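Local coordinates for mandelate racemase/muconate lactonizing enzyme family protein (Azoarcus sp., PDB 2QDE) that belongs to the enolase superfamily, pairing an N-terminal capping domain with a modified TIM barrel that holds a barium ion, at residues Y244-A249 and T271-G276; Q250-L255 and L284-L289; C296-M299 and L304-S307; H311-N316 and F322-A327. One frame throughout, in Å; residues are numbered along the deposited sequence.

Contact 1 of 4, residues Y244-A249 and T271-G276; sequences YADESA and TQKAGG. With BA (barium ion), chain I.
Lys273 reaches from helix 271-274 to Asp246 and Ala249, in the turn that follows strand 243-245. At the C-terminal end of the short helix that carries it, Thr271 O accepts both Gly275 N (3.1 Å) and Gly276 N. Next along, Gln272 sends its NE2 elsewhere, to Ala50 O. Lys273 makes the crossing itself: CG is anti to the backbone N (chi1 178°), and the otherwise extended chain bends at chi3, which swings NZ into the turn. There NZ lies 2.7 Å from Asp246 OD1, a salt bridge met nearly along the C-O axis. It also gives a hydrogen bond to Asp246 O at 2.8 Å, arriving from 58° above that carbonyl's plane. From the other face, Ala249 N bonds to the same oxygen and closes the type I turn Asp246-Ala249. A weak bond from NZ to Ala249 O adds to the grip on the ammonium group, and Met268 O is a further partner. Gly275 then ends the helix with a positive phi of 110°, and Gly276 occupies the N-cap position of helix 277-290. Asp246 OD1 is held by Lys273 and Tyr57 OH, while OD2 binds the barium ion at 2.7 Å. Asp195, Asn197 and Glu221 supply other ligands, giving the metal site at the C-terminal ends of successive barrel strands that is characteristic of the enolase superfamily.

Contact 2 of 4, residues Q250-L255 and L284-L289; sequences QELHDL and LTLARL
Leu286 is the wedge of this helix-helix contact, pushed between Leu252 and Leu255 of the other helix. Its first torsion (chi1 -94°) departs from the staggered value and carries CD2 toward the first turn of helix 252-261. That methyl lies 3.6 Å from Leu252 CD2, the two side chains crossing at about a right angle, and it also sits 3.6 Å from Leu255 CB. The separation of Leu286 CD2 from Leu252 O, 3.0 Å, is short for a carbon-oxygen pair, and its exact value is doubtful. Leu255 approaches the root of the wedge instead, with its CD2 3.5 Å from Leu286 CB. No hydrogen bond joins the segments; the side-chain contacts are methyl and methylene packing. The helix start is organised separately: Asp254 OD2 accepts the N-H of the N-cap residue Glu251 at 2.7 Å (165°), one half of a capping box. Trp283, about one turn before Leu286 in helix 277-290, also touches Leu255, while Leu289 of the fourth subunit packs on Leu286. The two helices follow the adjacent parallel strands 243-245 and 266-269, and so lie side by side in the outer helical layer of the barrel, with Ala287 resting on Val294 of the next strand.

Contact 3 of 4, residues C296-M299 and L304-S307; sequences CGCM and LEAS
The loop leaving barrel strand 294-296 turns back onto helix 303-315 here, with Cys298 and Met299 meeting the carboxylate of Glu305. The one hydrogen bond between the segments runs from Met299 N to Glu305 OE2, 3.3 Å long and with an N-H...O angle of 156°. A stronger donor to the same atom comes from outside the two segments, Gln272 NE2, so this buried oxygen is held from the loop by Met299 N and from helix 271-274 by Gln272. Met299 N stands 56° out of the carboxylate plane, so it comes down on the group from above. Met299 O lies over the same face, 3.4 Å from Glu305 CD, which means that the backbone of one residue spans that side of the acid. Cys298 contributes its CB, which approaches the oxygen end of the group at 3.6 Å from OE2. The helix supplies the reach: Glu305 has CG anti to the backbone N (chi1 -177°) and its chain bends at chi2, laying the carboxylate against the loop. This loop belongs to the C-terminal end of the barrel, the side that in enolase-superfamily proteins faces the capping domain. Residues from the first part of the chain accordingly close in around it: Asp49 touches Glu305, Asp52 bonds to the backbone of Met299, and Tyr57 packs on the Met299 side chain, whose end leads away from the helix; the nearest atom of this side chain is about 9 Å from the barium ion. Farther back, Ser302 OG bonds to Leu304 N and weakly to Glu305 N.

Contact 4 of 4, residues H311-N316 and F322-A327; sequences HLLAAN and FPQENA
Leu313 has CG anti to its carbonyl carbon (chi1 -60°), directing both methyls at Gln324, whose own chain bends at chi2 (-65°) to bring its amide beside the leucine methyls. The two side chains pass obliquely. CD1 of Leu313 packs on the aliphatic part of the glutamine, 3.5 Å from Gln324 CG and equally near CB. CD2 lies over the amide face, displaced toward the oxygen, at 3.2 Å from Gln324 OE1. Asn326 adds a lighter touch, its CB standing 4.0 Å from Leu313 CD1. Within the loop, Gln324 NE2 donates to Phe322 O at 2.8 Å, nearly straight (174°) and in the plane of its own amide, though from well above the carbonyl plane. NE2 also bonds to Val294 O, and OE1 accepts Cys296 N, so the amide clasps both ends of strand 294-296. Asn326 ND2 likewise bonds to Ala306 O, about two turns before Leu313 in helix 303-315. Between the segments themselves there is no hydrogen bond. The chemistry implies a division of labour: main-chain partners fix the rotation of the buried glutamine amide and satisfy its polar atoms, and the helix meets its aliphatic stem and amide face through leucine methyls.

All four contacts are buried, but at different depths: the centre of contact 3 is about 4 Å from the centre of the chain, that of contact 1 about 8 Å, of contact 4 about 10 Å and of contact 2 about 16 Å. Contacts 1 and 3, toward the barrel's metal-bearing end, rely on charged side chains and backbone polar groups, and Gln272 joins them through Glu305. Contact 2, in the outer layer beside the fourth subunit, packs leucine side chains without a hydrogen bond. Contact 4 sets methyls against an amide. Contacts 3 and 4 share helix 303-315 and meet where Cys296 bonds to Gln324 and Glu325. Helices 271-274 and 277-290, consecutive in the chain, serve contacts 1 and 2.

Contact 1 of 4, residues Y244-A249 and T271-G276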
loop_
_atom_site.group_PDB
_atom_site.type_symbol
_atom_site.label_atom_id
_atom_site.label_comp_id
_atom_site.label_asym_id
_atom_site.label_seq_id
_atom_site.Cartn_x
_atom_site.Cartn_y
_atom_site.Cartn_z
ATOM N N TYR A 244 -9.912 -12.231 -18.197
ATOM C CA TYR A 244 -11.093 -11.364 -18.227
ATOM C C TYR A 244 -12.068 -11.718 -17.106
ATOM O O TYR A 244 -12.162 -12.877 -16.702
ATOM C CB TYR A 244 -11.815 -11.486 -19.572
ATOM C CG TYR A 244 -11.233 -10.632 -20.681
ATOM C CD1 TYR A 244 -9.853 -10.553 -20.889
ATOM C CD2 TYR A 244 -12.070 -9.935 -21.548
ATOM C CE1 TYR A 244 -9.323 -9.801 -21.940
ATOM C CE2 TYR A 244 -11.552 -9.180 -22.599
ATOM C CZ TYR A 244 -10.182 -9.119 -22.790
ATOM O OH TYR A 244 -9.683 -8.372 -23.829
ATOM N N ALA A 245 -12.806 -10.720 -16.625
ATOM C CA ALA A 245 -13.764 -10.934 -15.550
ATOM C C ALA A 245 -15.214 -10.806 -16.016
ATOM O O ALA A 245 -15.564 -9.859 -16.719
ATOM C CB ALA A 245 -13.502 -9.944 -14.432
ATOM N N ASP A 246 -16.049 -11.767 -15.631
ATOM C CA ASP A 246 -17.468 -11.725 -15.969
ATOM C C ASP A 246 -18.213 -11.702 -14.645
ATOM O O ASP A 246 -18.614 -10.640 -14.165
ATOM C CB ASP A 246 -17.886 -12.953 -16.782
ATOM C CG ASP A 246 -19.388 -13.000 -17.049
ATOM O OD1 ASP A 246 -20.120 -12.066 -16.645
ATOM O OD2 ASP A 246 -19.838 -13.984 -17.673
ATOM N N GLU A 247 -18.365 -12.879 -14.045
ATOM C CA GLU A 247 -19.047 -12.996 -12.771
ATOM C C GLU A 247 -18.504 -12.022 -11.725
ATOM O O GLU A 247 -19.268 -11.487 -10.929
ATOM C CB GLU A 247 -18.959 -14.436 -12.247
ATOM C CG GLU A 247 -19.879 -15.417 -12.969
ATOM C CD GLU A 247 -19.259 -16.034 -14.217
ATOM O OE1 GLU A 247 -18.392 -15.397 -14.856
ATOM O OE2 GLU A 247 -19.655 -17.168 -14.560
ATOM N N SER A 248 -17.193 -11.791 -11.729
ATOM C CA SER A 248 -16.583 -10.871 -10.770
ATOM C C SER A 248 -17.004 -9.422 -10.997
ATOM O O SER A 248 -17.045 -8.633 -10.053
ATOM C CB SER A 248 -15.056 -10.958 -10.829
ATOM O OG SER A 248 -14.600 -12.221 -10.379
ATOM N N ALA A 249 -17.316 -9.081 -12.247
ATOM C CA ALA A 249 -17.719 -7.723 -12.613
ATOM C C ALA A 249 -19.231 -7.551 -12.672
ATOM O O ALA A 249 -19.825 -7.537 -13.756
ATOM C CB ALA A 249 -17.111 -7.347 -13.956
ATOM N N THR A 271 -26.721 -7.326 -19.578
ATOM C CA THR A 271 -27.665 -6.340 -19.079
ATOM C C THR A 271 -28.399 -6.835 -17.836
ATOM O O THR A 271 -28.721 -6.049 -16.954
ATOM C CB THR A 271 -28.684 -5.930 -20.169
ATOM O OG1 THR A 271 -29.202 -7.099 -20.810
ATOM C CG2 THR A 271 -28.010 -5.051 -21.209
ATOM N N GLN A 272 -28.646 -8.138 -17.756
ATOM C CA GLN A 272 -29.337 -8.688 -16.594
ATOM C C GLN A 272 -28.434 -8.737 -15.358
ATOM O O GLN A 272 -28.911 -8.666 -14.229
ATOM C CB GLN A 272 -29.883 -10.090 -16.901
ATOM C CG GLN A 272 -30.999 -10.100 -17.939
ATOM C CD GLN A 272 -30.499 -10.337 -19.348
ATOM O OE1 GLN A 272 -29.356 -10.011 -19.683
ATOM N NE2 GLN A 272 -31.362 -10.902 -20.193
ATOM N N LYS A 273 -27.128 -8.860 -15.570
ATOM C CA LYS A 273 -26.195 -8.898 -14.451
ATOM C C LYS A 273 -26.054 -7.491 -13.881
ATOM O O LYS A 273 -26.083 -7.288 -12.662
ATOM C CB LYS A 273 -24.830 -9.410 -14.916
ATOM C CG LYS A 273 -23.772 -9.444 -13.825
ATOM C CD LYS A 273 -22.431 -9.963 -14.348
ATOM C CE LYS A 273 -21.888 -9.101 -15.488
ATOM N NZ LYS A 273 -20.518 -9.531 -15.904
ATOM N N ALA A 274 -25.907 -6.524 -14.780
ATOM C CA ALA A 274 -25.757 -5.120 -14.401
ATOM C C ALA A 274 -26.994 -4.613 -13.666
ATOM O O ALA A 274 -26.890 -3.779 -12.765
ATOM C CB ALA A 274 -25.499 -4.268 -15.640
ATOM N N GLY A 275 -28.164 -5.107 -14.073
ATOM C CA GLY A 275 -29.399 -4.695 -13.430
ATOM C C GLY A 275 -30.306 -3.816 -14.272
ATOM O O GLY A 275 -31.246 -3.224 -13.745
ATOM N N GLY A 276 -30.041 -3.727 -15.573
ATOM C CA GLY A 276 -30.868 -2.895 -16.431
ATOM C C GLY A 276 -30.026 -2.018 -17.340
ATOM O O GLY A 276 -28.815 -1.921 -17.164
HETATM BA BA BA I . -19.146 -16.528 -17.994
#

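Contact 2 of 4, residues Q250-L255 and L284-L289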
loop_
_atom_site.group_PDB
_atom_site.type_symbol
_atom_site.label_atom_id
_atom_site.label_comp_id
_atom_site.label_asym_id
_atom_site.label_seq_id
_atom_site.Cartn_x
_atom_site.Cartn_y
_atom_site.Cartn_z
ATOM N N GLN A 250 -19.853 -7.400 -11.508
ATOM C CA GLN A 250 -21.299 -7.236 -11.456
ATOM C C GLN A 250 -21.749 -5.844 -11.004
ATOM O O GLN A 250 -22.515 -5.169 -11.699
ATOM C CB GLN A 250 -21.897 -8.300 -10.534
ATOM C CG GLN A 250 -23.395 -8.198 -10.354
ATOM C CD GLN A 250 -23.914 -9.219 -9.370
ATOM O OE1 GLN A 250 -23.755 -10.427 -9.569
ATOM N NE2 GLN A 250 -24.532 -8.745 -8.298
ATOM N N GLU A 251 -21.277 -5.419 -9.840
ATOM C CA GLU A 251 -21.649 -4.118 -9.294
ATOM C C GLU A 251 -20.576 -3.064 -9.549
ATOM O O GLU A 251 -19.418 -3.394 -9.818
ATOM C CB GLU A 251 -21.883 -4.228 -7.783
ATOM C CG GLU A 251 -22.888 -5.302 -7.352
ATOM C CD GLU A 251 -24.290 -5.077 -7.905
ATOM O OE1 GLU A 251 -24.630 -3.924 -8.240
ATOM O OE2 GLU A 251 -25.060 -6.059 -7.987
ATOM N N LEU A 252 -20.967 -1.795 -9.455
ATOM C CA LEU A 252 -20.028 -0.706 -9.664
ATOM C C LEU A 252 -18.830 -0.854 -8.727
ATOM O O LEU A 252 -17.692 -0.712 -9.158
ATOM C CB LEU A 252 -20.703 0.647 -9.425
ATOM C CG LEU A 252 -21.795 1.072 -10.406
ATOM C CD1 LEU A 252 -22.245 2.480 -10.051
ATOM C CD2 LEU A 252 -21.275 1.029 -11.840
ATOM N N HIS A 253 -19.080 -1.159 -7.456
ATOM C CA HIS A 253 -17.970 -1.319 -6.527
ATOM C C HIS A 253 -17.100 -2.539 -6.857
ATOM O O HIS A 253 -15.916 -2.564 -6.503
ATOM C CB HIS A 253 -18.455 -1.362 -5.065
ATOM C CG HIS A 253 -19.411 -2.470 -4.758
ATOM N ND1 HIS A 253 -20.755 -2.400 -5.054
ATOM C CD2 HIS A 253 -19.219 -3.666 -4.153
ATOM C CE1 HIS A 253 -21.350 -3.506 -4.640
ATOM N NE2 HIS A 253 -20.439 -4.289 -4.091
ATOM N N ASP A 254 -17.665 -3.537 -7.542
ATOM C CA ASP A 254 -16.871 -4.704 -7.941
ATOM C C ASP A 254 -15.854 -4.211 -8.974
ATOM O O ASP A 254 -14.674 -4.569 -8.928
ATOM C CB ASP A 254 -17.730 -5.801 -8.603
ATOM C CG ASP A 254 -18.704 -6.467 -7.639
ATOM O OD1 ASP A 254 -18.370 -6.612 -6.441
ATOM O OD2 ASP A 254 -19.802 -6.866 -8.091
ATOM N N LEU A 255 -16.329 -3.393 -9.912
ATOM C CA LEU A 255 -15.472 -2.847 -10.957
ATOM C C LEU A 255 -14.355 -2.007 -10.340
ATOM O O LEU A 255 -13.217 -2.032 -10.810
ATOM C CB LEU A 255 -16.299 -2.004 -11.940
ATOM C CG LEU A 255 -16.980 -2.727 -13.117
ATOM C CD1 LEU A 255 -17.736 -3.955 -12.639
ATOM C CD2 LEU A 255 -17.937 -1.761 -13.813
ATOM N N LEU A 284 -20.706 0.750 -17.625
ATOM C CA LEU A 284 -19.840 1.056 -18.757
ATOM C C LEU A 284 -19.034 2.338 -18.545
ATOM O O LEU A 284 -18.051 2.588 -19.243
ATOM C CB LEU A 284 -20.674 1.128 -20.046
ATOM C CG LEU A 284 -21.197 -0.241 -20.516
ATOM C CD1 LEU A 284 -22.099 -0.084 -21.730
ATOM C CD2 LEU A 284 -20.022 -1.156 -20.843
ATOM N N THR A 285 -19.453 3.155 -17.588
ATOM C CA THR A 285 -18.718 4.377 -17.274
ATOM C C THR A 285 -17.445 3.952 -16.548
ATOM O O THR A 285 -16.354 4.457 -16.817
ATOM C CB THR A 285 -19.533 5.305 -16.360
ATOM O OG1 THR A 285 -20.663 5.797 -17.083
ATOM C CG2 THR A 285 -18.684 6.483 -15.887
ATOM N N LEU A 286 -17.593 3.011 -15.622
ATOM C CA LEU A 286 -16.440 2.509 -14.886
ATOM C C LEU A 286 -15.517 1.752 -15.841
ATOM O O LEU A 286 -14.295 1.833 -15.720
ATOM C CB LEU A 286 -16.896 1.594 -13.744
ATOM C CG LEU A 286 -17.069 2.257 -12.372
ATOM C CD1 LEU A 286 -17.932 3.515 -12.468
ATOM C CD2 LEU A 286 -17.695 1.255 -11.423
ATOM N N ALA A 287 -16.101 1.027 -16.794
ATOM C CA ALA A 287 -15.317 0.270 -17.775
ATOM C C ALA A 287 -14.471 1.230 -18.610
ATOM O O ALA A 287 -13.311 0.950 -18.915
ATOM C CB ALA A 287 -16.241 -0.537 -18.686
ATOM N N ARG A 288 -15.071 2.359 -18.979
ATOM C CA ARG A 288 -14.393 3.388 -19.766
ATOM C C ARG A 288 -13.224 3.972 -18.977
ATOM O O ARG A 288 -12.135 4.169 -19.509
ATOM C CB ARG A 288 -15.383 4.499 -20.127
ATOM C CG ARG A 288 -14.746 5.787 -20.622
ATOM C CD ARG A 288 -15.777 6.901 -20.703
ATOM N NE ARG A 288 -16.725 6.708 -21.796
ATOM C CZ ARG A 288 -16.433 6.900 -23.081
ATOM N NH1 ARG A 288 -15.216 7.294 -23.437
ATOM N NH2 ARG A 288 -17.356 6.699 -24.012
ATOM N N LEU A 289 -13.468 4.245 -17.700
ATOM C CA LEU A 289 -12.450 4.799 -16.818
ATOM C C LEU A 289 -11.273 3.829 -16.693
ATOM O O LEU A 289 -10.119 4.249 -16.548
ATOM C CB LEU A 289 -13.054 5.065 -15.435
ATOM C CG LEU A 289 -12.092 5.487 -14.322
ATOM C CD1 LEU A 289 -11.506 6.856 -14.629
ATOM C CD2 LEU A 289 -12.840 5.506 -12.998
#

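Contact 3 of 4, residues C296-M299 and L304-S307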
loop_
_atom_site.group_PDB
_atom_site.type_symbol
_atom_site.label_atom_id
_atom_site.label_comp_id
_atom_site.label_asym_id
_atom_site.label_seq_id
_atom_site.Cartn_x
_atom_site.Cartn_y
_atom_site.Cartn_z
ATOM N N CYS A 296 -20.380 -7.894 -24.358
ATOM C CA CYS A 296 -21.691 -8.168 -23.783
ATOM C C CYS A 296 -22.267 -9.514 -24.210
ATOM O O CYS A 296 -22.334 -9.834 -25.401
ATOM C CB CYS A 296 -22.689 -7.063 -24.151
ATOM S SG CYS A 296 -24.348 -7.283 -23.413
ATOM N N GLY A 297 -22.684 -10.294 -23.221
ATOM C CA GLY A 297 -23.267 -11.590 -23.492
ATOM C C GLY A 297 -24.779 -11.485 -23.414
ATOM O O GLY A 297 -25.359 -10.451 -23.747
ATOM N N CYS A 298 -25.424 -12.552 -22.970
ATOM C CA CYS A 298 -26.869 -12.550 -22.849
ATOM C C CYS A 298 -27.298 -13.710 -21.975
ATOM O O CYS A 298 -26.495 -14.584 -21.654
ATOM C CB CYS A 298 -27.522 -12.708 -24.225
ATOM S SG CYS A 298 -27.353 -14.378 -24.927
ATOM N N MET A 299 -28.563 -13.684 -21.571
ATOM C CA MET A 299 -29.157 -14.763 -20.793
ATOM C C MET A 299 -30.080 -15.365 -21.853
ATOM O O MET A 299 -31.262 -15.033 -21.918
ATOM C CB MET A 299 -29.975 -14.203 -19.623
ATOM C CG MET A 299 -29.162 -13.393 -18.604
ATOM S SD MET A 299 -28.063 -14.395 -17.582
ATOM C CE MET A 299 -29.197 -14.974 -16.332
ATOM N N LEU A 304 -36.773 -10.658 -28.178
ATOM C CA LEU A 304 -37.109 -9.602 -27.236
ATOM C C LEU A 304 -36.012 -9.507 -26.183
ATOM O O LEU A 304 -35.621 -8.414 -25.789
ATOM C CB LEU A 304 -38.458 -9.862 -26.557
ATOM C CG LEU A 304 -38.866 -8.788 -25.533
ATOM C CD1 LEU A 304 -38.869 -7.422 -26.203
ATOM C CD2 LEU A 304 -40.244 -9.090 -24.967
ATOM N N GLU A 305 -35.518 -10.654 -25.729
ATOM C CA GLU A 305 -34.448 -10.675 -24.736
ATOM C C GLU A 305 -33.204 -9.996 -25.315
ATOM O O GLU A 305 -32.488 -9.276 -24.614
ATOM C CB GLU A 305 -34.117 -12.125 -24.352
ATOM C CG GLU A 305 -33.051 -12.300 -23.269
ATOM C CD GLU A 305 -31.620 -12.160 -23.782
ATOM O OE1 GLU A 305 -31.358 -12.513 -24.955
ATOM O OE2 GLU A 305 -30.746 -11.713 -23.001
ATOM N N ALA A 306 -32.953 -10.215 -26.602
ATOM C CA ALA A 306 -31.773 -9.629 -27.237
ATOM C C ALA A 306 -31.861 -8.126 -27.497
ATOM O O ALA A 306 -30.834 -7.452 -27.608
ATOM C CB ALA A 306 -31.482 -10.358 -28.542
ATOM N N SER A 307 -33.078 -7.594 -27.575
ATOM C CA SER A 307 -33.271 -6.172 -27.878
ATOM C C SER A 307 -32.649 -5.100 -26.982
ATOM O O SER A 307 -31.981 -4.198 -27.482
ATOM C CB SER A 307 -34.759 -5.875 -28.046
ATOM O OG SER A 307 -35.217 -6.456 -29.245
#

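Contact 4 of 4, residues H311-N316 and F322-A327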
loop_
_atom_site.group_PDB
_atom_site.type_symbol
_atom_site.label_atom_id
_atom_site.label_comp_id
_atom_site.label_asym_id
_atom_site.label_seq_id
_atom_site.Cartn_x
_atom_site.Cartn_y
_atom_site.Cartn_z
ATOM N N HIS A 311 -29.884 -2.412 -28.512
ATOM C CA HIS A 311 -29.971 -0.953 -28.485
ATOM C C HIS A 311 -28.766 -0.332 -27.762
ATOM O O HIS A 311 -28.174 0.653 -28.229
ATOM C CB HIS A 311 -31.274 -0.530 -27.808
ATOM C CG HIS A 311 -32.485 -0.706 -28.673
ATOM N ND1 HIS A 311 -32.818 0.179 -29.675
ATOM C CD2 HIS A 311 -33.428 -1.679 -28.701
ATOM C CE1 HIS A 311 -33.914 -0.237 -30.284
ATOM N NE2 HIS A 311 -34.306 -1.362 -29.712
ATOM N N LEU A 312 -28.405 -0.922 -26.626
ATOM C CA LEU A 312 -27.274 -0.453 -25.835
ATOM C C LEU A 312 -25.935 -0.617 -26.569
ATOM O O LEU A 312 -25.096 0.283 -26.536
ATOM C CB LEU A 312 -27.217 -1.213 -24.505
ATOM C CG LEU A 312 -26.053 -0.837 -23.584
ATOM C CD1 LEU A 312 -26.308 0.542 -23.004
ATOM C CD2 LEU A 312 -25.900 -1.872 -22.469
ATOM N N LEU A 313 -25.733 -1.764 -27.217
ATOM C CA LEU A 313 -24.483 -2.016 -27.927
ATOM C C LEU A 313 -24.275 -1.106 -29.132
ATOM O O LEU A 313 -23.140 -0.870 -29.549
ATOM C CB LEU A 313 -24.395 -3.478 -28.386
ATOM C CG LEU A 313 -24.451 -4.551 -27.294
ATOM C CD1 LEU A 313 -24.243 -5.919 -27.914
ATOM C CD2 LEU A 313 -23.391 -4.284 -26.243
ATOM N N ALA A 314 -25.366 -0.598 -29.696
ATOM C CA ALA A 314 -25.264 0.285 -30.849
ATOM C C ALA A 314 -25.167 1.749 -30.430
ATOM O O ALA A 314 -24.668 2.582 -31.187
ATOM C CB ALA A 314 -26.464 0.091 -31.762
ATOM N N ALA A 315 -25.629 2.062 -29.223
ATOM C CA ALA A 315 -25.622 3.441 -28.751
ATOM C C ALA A 315 -24.444 3.838 -27.863
ATOM O O ALA A 315 -23.855 4.905 -28.057
ATOM C CB ALA A 315 -26.934 3.747 -28.022
ATOM N N ASN A 316 -24.105 2.993 -26.893
ATOM C CA ASN A 316 -23.021 3.306 -25.959
ATOM C C ASN A 316 -21.656 3.401 -26.630
ATOM O O ASN A 316 -21.114 2.416 -27.127
ATOM C CB ASN A 316 -23.001 2.283 -24.822
ATOM C CG ASN A 316 -22.006 2.637 -23.741
ATOM O OD1 ASN A 316 -20.853 2.219 -23.786
ATOM N ND2 ASN A 316 -22.448 3.425 -22.766
ATOM N N PHE A 322 -15.977 -2.697 -29.340
ATOM C CA PHE A 322 -15.614 -4.112 -29.313
ATOM C C PHE A 322 -16.639 -5.091 -29.869
ATOM O O PHE A 322 -17.831 -4.810 -29.872
ATOM C CB PHE A 322 -15.312 -4.491 -27.866
ATOM C CG PHE A 322 -14.596 -3.410 -27.106
ATOM C CD1 PHE A 322 -13.246 -3.152 -27.346
ATOM C CD2 PHE A 322 -15.283 -2.623 -26.177
ATOM C CE1 PHE A 322 -12.586 -2.121 -26.669
ATOM C CE2 PHE A 322 -14.639 -1.592 -25.495
ATOM C CZ PHE A 322 -13.284 -1.340 -25.743
ATOM N N PRO A 323 -16.175 -6.263 -30.350
ATOM C CA PRO A 323 -17.110 -7.258 -30.886
ATOM C C PRO A 323 -17.945 -7.762 -29.712
ATOM O O PRO A 323 -17.459 -7.837 -28.583
ATOM C CB PRO A 323 -16.191 -8.322 -31.483
ATOM C CG PRO A 323 -14.922 -8.194 -30.654
ATOM C CD PRO A 323 -14.777 -6.697 -30.534
ATOM N N GLN A 324 -19.200 -8.098 -29.977
ATOM C CA GLN A 324 -20.096 -8.522 -28.920
ATOM C C GLN A 324 -20.538 -9.985 -28.955
ATOM O O GLN A 324 -20.112 -10.759 -29.817
ATOM C CB GLN A 324 -21.302 -7.586 -28.914
ATOM C CG GLN A 324 -20.900 -6.122 -28.771
ATOM C CD GLN A 324 -20.255 -5.847 -27.429
ATOM O OE1 GLN A 324 -20.831 -6.152 -26.392
ATOM N NE2 GLN A 324 -19.059 -5.272 -27.441
ATOM N N GLU A 325 -21.409 -10.351 -28.022
ATOM C CA GLU A 325 -21.856 -11.732 -27.922
ATOM C C GLU A 325 -23.331 -11.870 -27.543
ATOM O O GLU A 325 -23.726 -12.833 -26.885
ATOM C CB GLU A 325 -20.992 -12.441 -26.884
ATOM C CG GLU A 325 -20.985 -13.937 -26.995
ATOM C CD GLU A 325 -20.708 -14.598 -25.667
ATOM O OE1 GLU A 325 -21.572 -14.494 -24.761
ATOM O OE2 GLU A 325 -19.627 -15.216 -25.523
ATOM N N ASN A 326 -24.145 -10.910 -27.961
ATOM C CA ASN A 326 -25.570 -10.921 -27.658
ATOM C C ASN A 326 -26.317 -11.651 -28.784
ATOM O O ASN A 326 -26.831 -11.017 -29.696
ATOM C CB ASN A 326 -26.048 -9.471 -27.522
ATOM C CG ASN A 326 -27.544 -9.355 -27.282
ATOM O OD1 ASN A 326 -28.097 -9.983 -26.381
ATOM N ND2 ASN A 326 -28.201 -8.523 -28.086
ATOM N N ALA A 327 -26.378 -12.982 -28.714
ATOM C CA ALA A 327 -27.030 -13.769 -29.767
ATOM C C ALA A 327 -27.979 -14.865 -29.275
ATOM O O ALA A 327 -28.012 -15.966 -29.836
ATOM C CB ALA A 327 -25.960 -14.382 -30.676
#